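Local atomic coordinates of diol-dehydratase (PDB entry 5I2A), a protein that probably catalyses, as a B12-independent glycyl radical enzyme, the dehydration of 1,2-propanediol in Roseburia inulinivorans. Residues Thr145-Ala148 and Met149-Phe153; Phe455-Met458 and Cys459-Leu462; Met500-Asn503 and Ile504-Val508. All blocks are in the same frame, centred on the assembly; numbering follows the deposited sequence.

Contact 1 of 3, residues Thr145-Ala148 and Met149-Phe153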
loop_
_atom_site.group_PDB
_atom_site.type_symbol
_atom_site.label_atom_id
_atom_site.label_comp_id
_atom_site.label_asym_id
_atom_site.label_seq_id
_atom_site.Cartn_x
_atom_site.Cartn_y
_atom_site.Cartn_z
ATOM N N THR A 145 1.453 -17.388 15.803
ATOM C CA THR A 145 0.602 -17.863 14.725
ATOM C C THR A 145 1.272 -18.971 13.915
ATOM O O THR A 145 0.644 -19.991 13.600
ATOM C CB THR A 145 0.216 -16.704 13.791
ATOM O OG1 THR A 145 -0.436 -15.684 14.555
ATOM C CG2 THR A 145 -0.701 -17.181 12.680
ATOM N N LEU A 146 2.544 -18.773 13.573
ATOM C CA LEU A 146 3.282 -19.793 12.846
ATOM C C LEU A 146 3.361 -21.078 13.679
ATOM O O LEU A 146 3.270 -22.176 13.140
ATOM C CB LEU A 146 4.684 -19.295 12.470
ATOM C CG LEU A 146 4.727 -18.080 11.526
ATOM C CD1 LEU A 146 6.163 -17.571 11.319
ATOM C CD2 LEU A 146 4.087 -18.423 10.196
ATOM N N ARG A 147 3.518 -20.925 14.992
ATOM C CA ARG A 147 3.604 -22.071 15.890
ATOM C C ARG A 147 2.284 -22.840 15.901
ATOM O O ARG A 147 2.271 -24.066 15.825
ATOM C CB ARG A 147 3.974 -21.637 17.316
ATOM C CG ARG A 147 4.113 -22.802 18.290
ATOM C CD ARG A 147 4.529 -22.339 19.685
ATOM N NE ARG A 147 3.493 -21.504 20.275
ATOM C CZ ARG A 147 3.637 -20.769 21.374
ATOM N NH1 ARG A 147 4.790 -20.756 22.030
ATOM N NH2 ARG A 147 2.625 -20.035 21.813
ATOM N N ALA A 148 1.177 -22.113 15.980
ATOM C CA ALA A 148 -0.139 -22.746 15.990
ATOM C C ALA A 148 -0.363 -23.573 14.717
ATOM O O ALA A 148 -0.926 -24.667 14.758
ATOM C CB ALA A 148 -1.230 -21.690 16.151
ATOM N N MET A 149 0.111 -23.060 13.590
ATOM C CA MET A 149 -0.085 -23.749 12.321
ATOM C C MET A 149 0.813 -24.971 12.242
ATOM O O MET A 149 0.410 -26.008 11.729
ATOM C CB MET A 149 0.177 -22.803 11.153
ATOM C CG MET A 149 -0.890 -21.703 11.035
ATOM S SD MET A 149 -0.509 -20.517 9.733
ATOM C CE MET A 149 0.841 -19.648 10.414
ATOM N N LYS A 150 2.023 -24.843 12.782
ATOM C CA LYS A 150 2.985 -25.943 12.793
ATOM C C LYS A 150 2.426 -27.119 13.602
ATOM O O LYS A 150 2.647 -28.277 13.272
ATOM C CB LYS A 150 4.325 -25.460 13.360
ATOM C CG LYS A 150 5.418 -26.517 13.460
ATOM C CD LYS A 150 6.735 -25.888 13.936
ATOM C CE LYS A 150 7.376 -26.672 15.078
ATOM N NZ LYS A 150 7.616 -28.107 14.732
ATOM N N HIS A 151 1.653 -26.806 14.630
ATOM C CA HIS A 151 1.025 -27.834 15.443
ATOM C C HIS A 151 -0.431 -28.093 15.043
ATOM O O HIS A 151 -1.208 -28.681 15.804
ATOM C CB HIS A 151 1.136 -27.450 16.916
ATOM C CG HIS A 151 2.539 -27.520 17.434
ATOM N ND1 HIS A 151 3.087 -28.683 17.936
ATOM C CD2 HIS A 151 3.519 -26.585 17.492
ATOM C CE1 HIS A 151 4.338 -28.454 18.300
ATOM N NE2 HIS A 151 4.623 -27.188 18.048
ATOM N N ASN A 152 -0.780 -27.645 13.838
ATOM C CA ASN A 152 -2.044 -28.010 13.200
ATOM C C ASN A 152 -3.314 -27.656 13.983
ATOM O O ASN A 152 -4.283 -28.413 13.968
ATOM C CB ASN A 152 -2.043 -29.511 12.898
ATOM C CG ASN A 152 -0.875 -29.917 12.031
ATOM O OD1 ASN A 152 -0.562 -29.249 11.055
ATOM N ND2 ASN A 152 -0.211 -31.000 12.396
ATOM N N PHE A 153 -3.318 -26.509 14.655
ATOM C CA PHE A 153 -4.559 -26.021 15.251
ATOM C C PHE A 153 -5.527 -25.589 14.159
ATOM O O PHE A 153 -6.730 -25.781 14.289
ATOM C CB PHE A 153 -4.293 -24.871 16.227
ATOM C CG PHE A 153 -3.707 -25.333 17.519
ATOM C CD1 PHE A 153 -4.524 -25.741 18.549
ATOM C CD2 PHE A 153 -2.339 -25.414 17.682
ATOM C CE1 PHE A 153 -3.986 -26.200 19.725
ATOM C CE2 PHE A 153 -1.788 -25.865 18.866
ATOM C CZ PHE A 153 -2.603 -26.261 19.883
#

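Contact 2 of 3, residues Phe455-Met458 and Cys459-Leu462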
loop_
_atom_site.group_PDB
_atom_site.type_symbol
_atom_site.label_atom_id
_atom_site.label_comp_id
_atom_site.label_asym_id
_atom_site.label_seq_id
_atom_site.Cartn_x
_atom_site.Cartn_y
_atom_site.Cartn_z
ATOM N N PHE A 455 -9.449 -23.504 7.906
ATOM C CA PHE A 455 -9.991 -24.682 8.552
ATOM C C PHE A 455 -9.449 -24.722 9.984
ATOM O O PHE A 455 -8.229 -24.729 10.183
ATOM C CB PHE A 455 -9.578 -25.948 7.797
ATOM C CG PHE A 455 -10.101 -26.039 6.379
ATOM C CD1 PHE A 455 -11.330 -25.511 6.029
ATOM C CD2 PHE A 455 -9.359 -26.699 5.402
ATOM C CE1 PHE A 455 -11.818 -25.625 4.728
ATOM C CE2 PHE A 455 -9.833 -26.812 4.092
ATOM C CZ PHE A 455 -11.063 -26.273 3.757
ATOM N N PHE A 456 -10.342 -24.761 10.966
ATOM C CA PHE A 456 -9.954 -24.771 12.370
ATOM C C PHE A 456 -10.376 -26.081 13.026
ATOM O O PHE A 456 -11.558 -26.435 13.013
ATOM C CB PHE A 456 -10.588 -23.586 13.113
ATOM C CG PHE A 456 -10.155 -23.446 14.558
ATOM C CD1 PHE A 456 -10.770 -24.184 15.567
ATOM C CD2 PHE A 456 -9.155 -22.546 14.909
ATOM C CE1 PHE A 456 -10.389 -24.025 16.905
ATOM C CE2 PHE A 456 -8.761 -22.383 16.248
ATOM C CZ PHE A 456 -9.381 -23.125 17.244
ATOM N N ASN A 457 -9.412 -26.773 13.624
ATOM C CA ASN A 457 -9.673 -28.062 14.263
ATOM C C ASN A 457 -10.055 -27.865 15.732
ATOM O O ASN A 457 -9.189 -27.626 16.566
ATOM C CB ASN A 457 -8.435 -28.971 14.138
ATOM C CG ASN A 457 -8.701 -30.404 14.594
ATOM O OD1 ASN A 457 -9.607 -30.659 15.385
ATOM N ND2 ASN A 457 -7.911 -31.347 14.077
ATOM N N MET A 458 -11.340 -27.979 16.045
ATOM C CA MET A 458 -11.804 -27.742 17.411
ATOM C C MET A 458 -11.347 -28.844 18.370
ATOM O O MET A 458 -11.404 -28.658 19.577
ATOM C CB MET A 458 -13.339 -27.605 17.467
ATOM C CG MET A 458 -13.910 -26.494 16.564
ATOM S SD MET A 458 -15.718 -26.492 16.495
ATOM C CE MET A 458 -16.095 -26.425 18.231
ATOM N N CYS A 459 -10.880 -29.974 17.845
ATOM C CA CYS A 459 -10.339 -31.024 18.709
ATOM C C CYS A 459 -8.919 -30.738 19.223
ATOM O O CYS A 459 -8.507 -31.290 20.247
ATOM C CB CYS A 459 -10.334 -32.374 17.974
ATOM S SG CYS A 459 -11.960 -33.018 17.606
ATOM N N ARG A 460 -8.146 -29.925 18.505
ATOM C CA ARG A 460 -6.768 -29.720 18.949
ATOM C C ARG A 460 -6.701 -28.918 20.270
ATOM O O ARG A 460 -5.942 -29.298 21.156
ATOM C CB ARG A 460 -5.926 -29.081 17.844
ATOM C CG ARG A 460 -5.695 -30.027 16.643
ATOM C CD ARG A 460 -4.206 -30.432 16.506
ATOM N NE ARG A 460 -3.830 -31.300 17.593
ATOM C CZ ARG A 460 -2.625 -31.428 18.127
ATOM N NH1 ARG A 460 -1.576 -30.741 17.685
ATOM N NH2 ARG A 460 -2.485 -32.279 19.130
ATOM N N PRO A 461 -7.512 -27.842 20.421
ATOM C CA PRO A 461 -7.578 -27.205 21.741
ATOM C C PRO A 461 -8.040 -28.148 22.849
ATOM O O PRO A 461 -7.622 -27.964 23.990
ATOM C CB PRO A 461 -8.602 -26.076 21.531
ATOM C CG PRO A 461 -8.415 -25.703 20.103
ATOM C CD PRO A 461 -8.265 -27.059 19.426
ATOM N N LEU A 462 -8.867 -29.139 22.519
ATOM C CA LEU A 462 -9.283 -30.132 23.510
ATOM C C LEU A 462 -8.089 -30.994 23.942
ATOM O O LEU A 462 -7.876 -31.224 25.126
ATOM C CB LEU A 462 -10.407 -31.025 22.964
ATOM C CG LEU A 462 -10.873 -32.146 23.904
ATOM C CD1 LEU A 462 -11.493 -31.574 25.175
ATOM C CD2 LEU A 462 -11.867 -33.062 23.194
#

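Contact 3 of 3, residues Met500-Asn503 and Ile504-Val508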
loop_
_atom_site.group_PDB
_atom_site.type_symbol
_atom_site.label_atom_id
_atom_site.label_comp_id
_atom_site.label_asym_id
_atom_site.label_seq_id
_atom_site.Cartn_x
_atom_site.Cartn_y
_atom_site.Cartn_z
ATOM N N MET A 500 -9.455 -22.625 23.183
ATOM C CA MET A 500 -10.148 -22.276 21.959
ATOM C C MET A 500 -9.915 -20.805 21.626
ATOM O O MET A 500 -9.521 -20.485 20.517
ATOM C CB MET A 500 -11.643 -22.572 22.084
ATOM C CG MET A 500 -11.951 -24.069 22.047
ATOM S SD MET A 500 -11.867 -24.737 20.370
ATOM C CE MET A 500 -13.415 -24.140 19.707
ATOM N N LEU A 501 -10.147 -19.930 22.602
ATOM C CA LEU A 501 -10.049 -18.490 22.389
ATOM C C LEU A 501 -8.649 -18.085 21.945
ATOM O O LEU A 501 -8.494 -17.321 20.999
ATOM C CB LEU A 501 -10.447 -17.727 23.654
ATOM C CG LEU A 501 -10.537 -16.205 23.528
ATOM C CD1 LEU A 501 -11.486 -15.790 22.416
ATOM C CD2 LEU A 501 -10.951 -15.575 24.852
ATOM N N TYR A 502 -7.633 -18.614 22.617
ATOM C CA TYR A 502 -6.251 -18.311 22.254
ATOM C C TYR A 502 -5.952 -18.653 20.795
ATOM O O TYR A 502 -5.402 -17.836 20.050
ATOM C CB TYR A 502 -5.283 -19.065 23.161
ATOM C CG TYR A 502 -3.822 -18.785 22.861
ATOM C CD1 TYR A 502 -3.239 -17.583 23.234
ATOM C CD2 TYR A 502 -3.035 -19.720 22.202
ATOM C CE1 TYR A 502 -1.909 -17.328 22.971
ATOM C CE2 TYR A 502 -1.700 -19.471 21.931
ATOM C CZ TYR A 502 -1.145 -18.274 22.317
ATOM O OH TYR A 502 0.182 -18.019 22.061
ATOM N N ASN A 503 -6.327 -19.860 20.387
ATOM C CA ASN A 503 -6.004 -20.315 19.047
ATOM C C ASN A 503 -6.903 -19.719 17.966
ATOM O O ASN A 503 -6.473 -19.540 16.835
ATOM C CB ASN A 503 -6.027 -21.836 19.013
ATOM C CG ASN A 503 -4.769 -22.408 19.610
ATOM O OD1 ASN A 503 -3.707 -22.342 18.995
ATOM N ND2 ASN A 503 -4.863 -22.917 20.837
ATOM N N ILE A 504 -8.130 -19.376 18.324
ATOM C CA ILE A 504 -8.990 -18.656 17.394
ATOM C C ILE A 504 -8.381 -17.303 17.032
ATOM O O ILE A 504 -8.372 -16.901 15.873
ATOM C CB ILE A 504 -10.398 -18.448 17.976
ATOM C CG1 ILE A 504 -11.168 -19.765 17.950
ATOM C CG2 ILE A 504 -11.163 -17.382 17.189
ATOM C CD1 ILE A 504 -12.422 -19.734 18.821
ATOM N N GLU A 505 -7.848 -16.604 18.027
ATOM C CA GLU A 505 -7.292 -15.283 17.772
ATOM C C GLU A 505 -6.044 -15.359 16.877
ATOM O O GLU A 505 -5.806 -14.475 16.045
ATOM C CB GLU A 505 -6.963 -14.565 19.087
ATOM C CG GLU A 505 -6.422 -13.157 18.849
ATOM C CD GLU A 505 -6.452 -12.265 20.093
ATOM O OE1 GLU A 505 -6.686 -12.786 21.204
ATOM O OE2 GLU A 505 -6.253 -11.040 19.941
ATOM N N LEU A 506 -5.254 -16.414 17.042
ATOM C CA LEU A 506 -4.125 -16.653 16.148
ATOM C C LEU A 506 -4.574 -16.920 14.702
ATOM O O LEU A 506 -3.899 -16.523 13.752
ATOM C CB LEU A 506 -3.283 -17.822 16.664
ATOM C CG LEU A 506 -2.599 -17.570 18.012
ATOM C CD1 LEU A 506 -1.706 -18.736 18.403
ATOM C CD2 LEU A 506 -1.793 -16.275 17.948
ATOM N N MET A 507 -5.697 -17.616 14.543
ATOM C CA MET A 507 -6.254 -17.855 13.222
ATOM C C MET A 507 -6.662 -16.519 12.588
ATOM O O MET A 507 -6.444 -16.305 11.406
ATOM C CB MET A 507 -7.460 -18.801 13.286
ATOM C CG MET A 507 -8.097 -19.065 11.923
ATOM S SD MET A 507 -9.433 -20.259 11.960
ATOM C CE MET A 507 -10.610 -19.552 13.105
ATOM N N VAL A 508 -7.233 -15.629 13.396
ATOM C CA VAL A 508 -7.595 -14.287 12.934
ATOM C C VAL A 508 -6.316 -13.559 12.474
ATOM O O VAL A 508 -6.290 -12.932 11.420
ATOM C CB VAL A 508 -8.342 -13.483 14.030
ATOM C CG1 VAL A 508 -8.554 -12.015 13.608
ATOM C CG2 VAL A 508 -9.694 -14.150 14.377
#

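Contact 1 of 3, residues Thr145-Ala148 and Met149-Phe153
F153 N reaches five residues back to A148 O (3.0 Å, N-H...O 170°) while N152 N hydrogen-bonds to M149 O (2.9 Å), the paired bonds of a Schellman motif that ends helix 143-150, with N152 at positive phi (58°) as its C-prime residue. The ring of F153 follows its amide: CD2 sits 3.3 Å from A148 O, so that oxygen lies at the ring edge, in plane. Two residues before F153, the H151 ring likewise has R147 O at its edge, 3.3 Å from CD2, while its ND1 is hydrogen-bonded to D471 OD2. On another flank M149 curls back over the preceding turn. Its chain runs extended to SD and then bends (chi3 -71°), which brings CE to 3.2 Å from T145 O and, tightly, to 3.5 Å from L146 CD2; T145 CG2 meets the same methyl. With an alanine here in place of M149 the folded arm is gone, which would probably leave a gap beside T145 CG2 and L146 CD2. Around the motif, T145 and A148 rest against F154 of strand 154-155, T145 and R147 touch helix 489-521, and F153 packs between that helix and helix 459-467.

Contact 2 of 3, residues Phe455-Met458 and Cys459-Leu462
N457 OD1 accepts from C459 N at 2.9 Å, the shortest polar bond here and the defining link of an Asx turn, by which the end of strand 454-457 caps the start of the helix that follows. The carboxamide is brought there by a first torsion that sets CG anti to the backbone N (chi1 -171°) and beside the carbonyl carbon, from where OD1 can meet the amide two residues on. The bond is bent at the hydrogen (138°), and the donor is tilted from the plane of the side-chain carbonyl. The same oxygen also touches C459 CB at 3.2 Å. At the other end of the amide, ND2 is hydrogen-bonded to T706 OG1, so both ends of the group are held and its rotation is fixed in a buried setting.

The main-chain oxygen of N457 serves the turn as well. R460 N donates to it at 3.2 Å, closing a beta turn through M458 and C459, yet the donor stands above the carbonyl plane and not on a lone pair. P461 takes the next place in the helix; having no N-H, it offers CD to N457 O at 3.1 Å. R460 sends its CG across the N457 amide, 3.6 Å from ND2, before the chain bends away to H151 O and to a salt bridge with E463. M458 faces helix 558-574 through I558 and V561, and its oxygen takes a bond from Y496 OH. The F456 ring approaches the proline obliquely, its CZ 4.0 Å from P461 CG.

Contact 3 of 3, residues Met500-Asn503 and Ile504-Val508
Y502 swings its ring out with CG anti to the backbone N (chi1 -179°), whereas L506, one turn on, has CG anti to its carbonyl carbon and beside its own N (chi1 -65°); these two different choices bring the leucine over one face of the tyrosine. This is the i to i+4 pairing of an alpha helix, here in the middle of the long helix 489-521. CD1 of L506 does the touching, nearest to Y502 CE2 at 3.6 Å, towards the hydroxyl end of the ring. The backbone bond beneath, from L506 N to Y502 O, is weak at 3.3 Å, in contrast to the bond from I504 N to M500 O, which is short at 2.8 Å.

N503 presents a different chemistry. Its ND2 lies at the edge of the Y502 ring, in plane, and is held by Q499 O and S477 OG, two bonds that satisfy the buried amide nitrogen and limit its turning. E505, extended beyond CG, sends OE2 to G196 N of the second subunit, and L506 and V508 also touch F195 and G196 of that subunit, so this part of the helix adjoins the subunit interface. The face bearing M500, I504 and M507 turns instead towards helix 661-678, with M500 and M507 on Y674 and I504 on L678. There I504 folds back along the preceding turn, its CD1 4.4 Å from M500 CB and its CG1 3.1 Å from M500 O.

How the contacts relate
Contacts 1 and 2 lie at helix ends, one finishing a helix and the other beginning one, so their chemistry is that of caps; contact 3, mid-helix, combines i to i+4 backbone bonds and apolar overlap with polar side chains whose partners lie outside it. Contact 1 is partly exposed, contact 2 wholly buried, and contact 3 buried yet adjoining the second subunit. All lie on one side of the chain's centre, some 10 to 11 Å apart between centres. Contacts 1 and 2 are joined by polar bonds, probably from R460 NH1 to H151 O and from N457 N to F153 O. Helix 489-521 packs against both, A148 meeting L506, and F456 and P461 meeting its 500-507 turns.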